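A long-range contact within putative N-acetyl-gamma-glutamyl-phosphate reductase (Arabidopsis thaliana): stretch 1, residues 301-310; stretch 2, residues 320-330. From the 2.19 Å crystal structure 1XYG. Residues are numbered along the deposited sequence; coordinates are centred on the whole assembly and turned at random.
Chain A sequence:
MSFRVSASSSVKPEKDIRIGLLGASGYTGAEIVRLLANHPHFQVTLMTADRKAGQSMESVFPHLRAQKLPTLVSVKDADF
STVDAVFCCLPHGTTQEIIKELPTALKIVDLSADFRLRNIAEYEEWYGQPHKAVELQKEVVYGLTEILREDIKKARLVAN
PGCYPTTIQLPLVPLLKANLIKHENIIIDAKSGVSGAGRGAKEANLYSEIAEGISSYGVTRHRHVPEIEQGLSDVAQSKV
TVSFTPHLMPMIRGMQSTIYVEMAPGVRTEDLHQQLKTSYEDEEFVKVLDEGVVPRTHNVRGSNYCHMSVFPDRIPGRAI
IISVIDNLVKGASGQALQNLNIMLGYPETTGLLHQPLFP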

# COMPACT_ATOMS: atom_id res chain seq x y z
N ARG A 301 8.63 -10.49 -8.79
CA ARG A 301 7.82 -9.38 -9.25
C ARG A 301 8.35 -8.77 -10.55
O ARG A 301 9.49 -8.32 -10.61
CB ARG A 301 7.78 -8.33 -8.13
CG ARG A 301 6.69 -7.29 -8.21
CD ARG A 301 6.53 -6.62 -6.85
NE ARG A 301 7.71 -5.84 -6.45
CZ ARG A 301 8.06 -5.62 -5.18
NH1 ARG A 301 7.34 -6.11 -4.19
NH2 ARG A 301 9.12 -4.87 -4.91
N GLY A 302 7.51 -8.77 -11.58
CA GLY A 302 7.90 -8.18 -12.86
C GLY A 302 8.78 -9.06 -13.73
O GLY A 302 9.40 -8.59 -14.67
N SER A 303 8.83 -10.35 -13.42
CA SER A 303 9.64 -11.27 -14.19
C SER A 303 8.83 -12.51 -14.52
O SER A 303 7.71 -12.68 -14.04
CB SER A 303 10.89 -11.66 -13.41
OG SER A 303 10.56 -12.53 -12.34
N ASN A 304 9.42 -13.39 -15.31
CA ASN A 304 8.75 -14.62 -15.70
C ASN A 304 9.19 -15.81 -14.85
O ASN A 304 8.94 -16.96 -15.20
CB ASN A 304 9.02 -14.90 -17.18
CG ASN A 304 8.06 -15.91 -17.76
OD1 ASN A 304 6.84 -15.76 -17.63
ND2 ASN A 304 8.59 -16.95 -18.41
N TYR A 305 9.84 -15.52 -13.73
CA TYR A 305 10.34 -16.58 -12.85
C TYR A 305 9.37 -17.12 -11.81
O TYR A 305 8.46 -16.43 -11.36
CB TYR A 305 11.60 -16.12 -12.13
CG TYR A 305 12.74 -15.83 -13.07
CD1 TYR A 305 13.49 -16.86 -13.63
CD2 TYR A 305 13.06 -14.52 -13.41
CE1 TYR A 305 14.53 -16.60 -14.52
CE2 TYR A 305 14.08 -14.24 -14.29
CZ TYR A 305 14.81 -15.28 -14.85
OH TYR A 305 15.82 -14.98 -15.74
N CYS A 306 9.62 -18.37 -11.44
CA CYS A 306 8.84 -19.06 -10.43
C CYS A 306 9.84 -19.63 -9.44
O CYS A 306 10.77 -20.34 -9.82
CB CYS A 306 8.03 -20.20 -11.05
SG CYS A 306 7.33 -21.37 -9.85
N HIS A 307 9.68 -19.30 -8.16
CA HIS A 307 10.56 -19.82 -7.13
C HIS A 307 9.71 -20.74 -6.27
O HIS A 307 8.58 -20.39 -5.93
CB HIS A 307 11.13 -18.70 -6.25
CG HIS A 307 12.10 -17.79 -6.95
ND1 HIS A 307 12.64 -16.68 -6.34
CD2 HIS A 307 12.62 -17.83 -8.20
CE1 HIS A 307 13.45 -16.07 -7.19
NE2 HIS A 307 13.45 -16.74 -8.32
N MET A 308 10.25 -21.90 -5.93
CA MET A 308 9.55 -22.84 -5.09
C MET A 308 10.51 -23.43 -4.05
O MET A 308 11.72 -23.48 -4.27
CB MET A 308 8.91 -23.96 -5.92
CG MET A 308 9.88 -24.79 -6.73
SD MET A 308 9.04 -26.16 -7.58
CE MET A 308 8.08 -25.24 -8.80
N SER A 309 9.95 -23.85 -2.93
CA SER A 309 10.73 -24.43 -1.85
C SER A 309 9.88 -25.47 -1.11
O SER A 309 8.65 -25.38 -1.09
CB SER A 309 11.18 -23.33 -0.89
OG SER A 309 12.02 -23.84 0.12
N VAL A 310 10.55 -26.45 -0.50
CA VAL A 310 9.87 -27.51 0.24
C VAL A 310 10.24 -27.46 1.73
O VAL A 310 11.40 -27.23 2.08
CB VAL A 310 10.26 -28.92 -0.28
CG1 VAL A 310 9.44 -29.97 0.44
CG2 VAL A 310 10.03 -29.01 -1.76
N ILE A 320 5.25 -29.21 3.19
CA ILE A 320 4.71 -27.93 2.75
C ILE A 320 5.51 -27.39 1.57
O ILE A 320 6.74 -27.30 1.62
CB ILE A 320 4.75 -26.89 3.88
CG1 ILE A 320 3.95 -27.41 5.09
CG2 ILE A 320 4.15 -25.55 3.39
CD1 ILE A 320 3.98 -26.51 6.28
N ILE A 321 4.80 -27.05 0.51
CA ILE A 321 5.44 -26.52 -0.69
C ILE A 321 4.95 -25.09 -0.96
O ILE A 321 3.75 -24.83 -0.97
CB ILE A 321 5.11 -27.39 -1.91
CG1 ILE A 321 5.65 -28.81 -1.68
CG2 ILE A 321 5.69 -26.77 -3.17
CD1 ILE A 321 5.05 -29.83 -2.60
N ILE A 322 5.90 -24.18 -1.14
CA ILE A 322 5.57 -22.79 -1.44
C ILE A 322 6.03 -22.54 -2.87
O ILE A 322 7.16 -22.86 -3.23
CB ILE A 322 6.30 -21.83 -0.49
CG1 ILE A 322 5.84 -22.09 0.95
CG2 ILE A 322 6.01 -20.39 -0.87
CD1 ILE A 322 6.51 -21.22 2.00
N SER A 323 5.13 -21.98 -3.68
CA SER A 323 5.42 -21.69 -5.08
C SER A 323 4.94 -20.28 -5.42
O SER A 323 3.77 -19.95 -5.22
CB SER A 323 4.72 -22.73 -5.96
OG SER A 323 4.96 -22.50 -7.33
N VAL A 324 5.84 -19.43 -5.92
CA VAL A 324 5.47 -18.06 -6.25
C VAL A 324 5.83 -17.62 -7.67
O VAL A 324 6.79 -18.12 -8.27
CB VAL A 324 6.11 -17.06 -5.25
CG1 VAL A 324 5.82 -17.51 -3.80
CG2 VAL A 324 7.63 -16.99 -5.50
N ILE A 325 5.05 -16.67 -8.18
CA ILE A 325 5.25 -16.10 -9.51
C ILE A 325 4.62 -14.71 -9.54
O ILE A 325 3.98 -14.28 -8.58
CB ILE A 325 4.53 -16.92 -10.62
CG1 ILE A 325 3.03 -16.97 -10.35
CG2 ILE A 325 5.10 -18.33 -10.70
CD1 ILE A 325 2.23 -17.61 -11.48
N ASP A 326 4.83 -14.00 -10.64
CA ASP A 326 4.19 -12.71 -10.85
C ASP A 326 2.96 -13.20 -11.62
O ASP A 326 3.10 -13.76 -12.72
CB ASP A 326 5.06 -11.81 -11.74
CG ASP A 326 4.34 -10.53 -12.16
OD1 ASP A 326 3.12 -10.58 -12.40
OD2 ASP A 326 5.00 -9.47 -12.25
N ASN A 327 1.77 -13.04 -11.06
CA ASN A 327 0.55 -13.53 -11.70
C ASN A 327 0.32 -13.04 -13.12
O ASN A 327 -0.31 -13.74 -13.92
CB ASN A 327 -0.68 -13.20 -10.84
CG ASN A 327 -0.91 -11.72 -10.72
OD1 ASN A 327 -0.13 -11.01 -10.09
ND2 ASN A 327 -1.99 -11.23 -11.35
N LEU A 328 0.82 -11.85 -13.44
CA LEU A 328 0.65 -11.29 -14.78
C LEU A 328 1.68 -11.78 -15.80
O LEU A 328 1.44 -11.72 -17.01
CB LEU A 328 0.70 -9.76 -14.72
CG LEU A 328 -0.48 -9.06 -14.04
CD1 LEU A 328 -0.26 -7.55 -13.99
CD2 LEU A 328 -1.75 -9.40 -14.81
N VAL A 329 2.83 -12.27 -15.33
CA VAL A 329 3.87 -12.71 -16.25
C VAL A 329 3.88 -14.23 -16.41
O VAL A 329 3.26 -14.75 -17.33
CB VAL A 329 5.27 -12.20 -15.80
CG1 VAL A 329 6.28 -12.32 -16.94
CG2 VAL A 329 5.17 -10.76 -15.37
N LYS A 330 4.58 -14.94 -15.53
CA LYS A 330 4.59 -16.40 -15.66
C LYS A 330 3.18 -16.94 -15.44
O LYS A 330 2.85 -18.05 -15.87
CB LYS A 330 5.56 -17.03 -14.66
CG LYS A 330 5.63 -18.55 -14.72
CD LYS A 330 6.00 -19.06 -16.11
CE LYS A 330 6.14 -20.59 -16.12
NZ LYS A 330 6.44 -21.16 -17.48
O HOH W 1 6.76 -14.97 -12.59

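The two stretches meet as neighbouring antiparallel β-strands, and beyond the ladder a loop is held by a water and by an aspartate that also caps a turn. Strands 306-310 and 320-325 run at 172° to each other. His307 pairs with Val324 through His307 N to Val324 O (3.1 Å) and Val324 N to His307 O (2.9 Å); Ser309 and Ile322 repeat the pattern, with Ser309 N to Ile322 O and Ile322 N to Ser309 O both 3.0 Å. Between these rungs the Cα hydrogens approach the same carbonyls, as in Met308 CA to Ile322 O at 3.0 Å.

Side chains alternate between faces. Met308, Ser323, Val310 and Ile321 share one; the β-branched Val310 and Ile321, well suited to extended backbone, touch there, Val310 CG2 lying 4.4 Å from Ile321 CG1. His307, Val324, Ser309 and Ile322 occupy the other.

Past the ladder, one water donates to Ser303 O and Tyr305 O and accepts from Asp326 N, bridging backbones too far apart to bond directly. Asp326 suits its place because its carboxylate has two acceptors: OD2 takes Gly302 N at 2.7 Å, while OD1 caps the turn, accepting from Leu328 N (2.8 Å) and, weakly, Val329 N (3.4 Å). Gly302 has a positive phi (80°), which favours glycine.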